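Long-range contact in probable dehydrogenase (Bordetella bronchiseptica, PDB 3MOI), which is a putative oxidoreductase of the GFO/IDH/MocA family that probably binds a nicotinamide dinucleotide cofactor through its Rossmann domain: residues T195-M200 and L373-S378. Sequence-based numbering, arbitrary orientation.
Sequences TAVRAM and LAVLES
Helix 362-381 packs on strand 194-202 of the mixed sheet in the GFO/IDH/MocA C-terminal domain, joining Val197 and Ala199 to Ala374, Val375 and Ser378, and illustrates how a small apolar interface can be flanked by a buried serine hydroxyl that accepts a backbone N-H. The strand and helix segments approach to 6.5 Å between axes at an angle of 60°. Alternation along the strand turns Val197 and Ala199 to the helix. Val197 lies with CG1 anti to its backbone N (chi1 -179°), its two methyls dividing the work: CG2 rests on Ala374 CB at 3.8 Å, while CG1 meets Val375 CG2 at 3.9 Å, the two valine side chains crossing at about a right angle. The other branch of Val375, CG1, packs on Ala199 CB at 3.8 Å. One turn on from Ala374, Ser378 OG accepts a nearly straight hydrogen bond from Ala199 N (2.9 Å, 168°). Arg198 CB points away from the helix, but chi2 bends the chain at CD, 3.6 Å from Ser378 OG, and NH1 gives that oxygen a weak hydrogen bond of 3.3 Å. Ser378 OG also hydrogen-bonds to Arg383 O, and Arg198 NE and NH2 to Gln384 OE1 and Thr219 OG1 of the second subunit, linking this packing to the dimer interface. Within the chain, strand 194-202 runs between strands 213-220 and 385-386, while helix 174-177 packs against Val375.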
# COMPACT_ATOMS: atom_id res chain seq x y z
N THR A 195 -18.08 4.12 5.17
CA THR A 195 -18.66 5.06 6.16
C THR A 195 -17.73 6.18 6.57
O THR A 195 -18.16 7.11 7.21
CB THR A 195 -19.07 4.37 7.49
OG1 THR A 195 -17.94 3.66 8.00
CG2 THR A 195 -20.22 3.37 7.26
N ALA A 196 -16.46 6.13 6.20
CA ALA A 196 -15.61 7.31 6.45
C ALA A 196 -14.43 7.33 5.47
O ALA A 196 -14.01 6.30 4.97
CB ALA A 196 -15.13 7.34 7.90
N VAL A 197 -13.89 8.51 5.23
CA VAL A 197 -12.86 8.74 4.23
C VAL A 197 -11.85 9.72 4.79
O VAL A 197 -12.22 10.88 5.10
CB VAL A 197 -13.41 9.39 2.98
CG1 VAL A 197 -12.29 9.58 1.99
CG2 VAL A 197 -14.54 8.60 2.41
N ARG A 198 -10.60 9.26 4.90
CA ARG A 198 -9.47 10.13 5.07
C ARG A 198 -8.60 10.04 3.82
O ARG A 198 -8.08 8.95 3.51
CB ARG A 198 -8.66 9.68 6.30
CG ARG A 198 -7.40 10.47 6.54
CD ARG A 198 -7.68 11.98 6.77
NE ARG A 198 -6.43 12.70 6.94
CZ ARG A 198 -5.91 13.55 6.06
NH1 ARG A 198 -6.60 13.81 4.97
NH2 ARG A 198 -4.72 14.14 6.29
N ALA A 199 -8.42 11.16 3.11
CA ALA A 199 -7.58 11.17 1.89
C ALA A 199 -6.78 12.47 1.73
O ALA A 199 -7.15 13.48 2.27
CB ALA A 199 -8.42 10.93 0.69
N MET A 200 -5.70 12.40 0.95
CA MET A 200 -4.80 13.51 0.61
C MET A 200 -4.67 13.35 -0.88
O MET A 200 -4.49 12.24 -1.32
CB MET A 200 -3.42 13.24 1.18
CG MET A 200 -2.30 14.30 0.82
SD MET A 200 -0.73 13.51 0.41
CE MET A 200 -1.23 12.75 -1.13
N LEU A 373 -16.30 12.66 -3.78
CA LEU A 373 -16.41 14.02 -3.21
C LEU A 373 -15.79 14.08 -1.83
O LEU A 373 -15.18 15.08 -1.47
CB LEU A 373 -17.87 14.54 -3.15
CG LEU A 373 -18.52 14.74 -4.57
CD1 LEU A 373 -20.03 14.98 -4.53
CD2 LEU A 373 -17.84 15.84 -5.37
N ALA A 374 -15.87 12.99 -1.09
CA ALA A 374 -15.37 12.97 0.26
C ALA A 374 -13.83 12.94 0.23
O ALA A 374 -13.17 13.53 1.10
CB ALA A 374 -15.97 11.80 1.05
N VAL A 375 -13.26 12.32 -0.80
CA VAL A 375 -11.81 12.40 -1.02
C VAL A 375 -11.40 13.86 -1.28
O VAL A 375 -10.41 14.35 -0.70
CB VAL A 375 -11.37 11.52 -2.20
CG1 VAL A 375 -9.94 11.86 -2.63
CG2 VAL A 375 -11.52 9.99 -1.81
N LEU A 376 -12.16 14.58 -2.10
CA LEU A 376 -11.83 15.97 -2.33
C LEU A 376 -11.95 16.77 -1.03
O LEU A 376 -11.02 17.51 -0.73
CB LEU A 376 -12.67 16.61 -3.44
CG LEU A 376 -12.35 16.19 -4.89
CD1 LEU A 376 -13.53 16.55 -5.82
CD2 LEU A 376 -11.03 16.77 -5.39
N GLU A 377 -13.04 16.60 -0.25
CA GLU A 377 -13.17 17.33 1.00
C GLU A 377 -12.07 16.99 2.01
O GLU A 377 -11.50 17.90 2.64
CB GLU A 377 -14.51 17.08 1.64
CG GLU A 377 -14.70 17.84 2.95
CD GLU A 377 -16.08 17.61 3.62
OE1 GLU A 377 -17.04 17.15 2.92
OE2 GLU A 377 -16.19 17.86 4.87
N SER A 378 -11.79 15.69 2.20
CA SER A 378 -10.85 15.27 3.24
C SER A 378 -9.48 15.84 2.93
O SER A 378 -8.75 16.23 3.82
CB SER A 378 -10.72 13.77 3.29
OG SER A 378 -9.83 13.40 4.28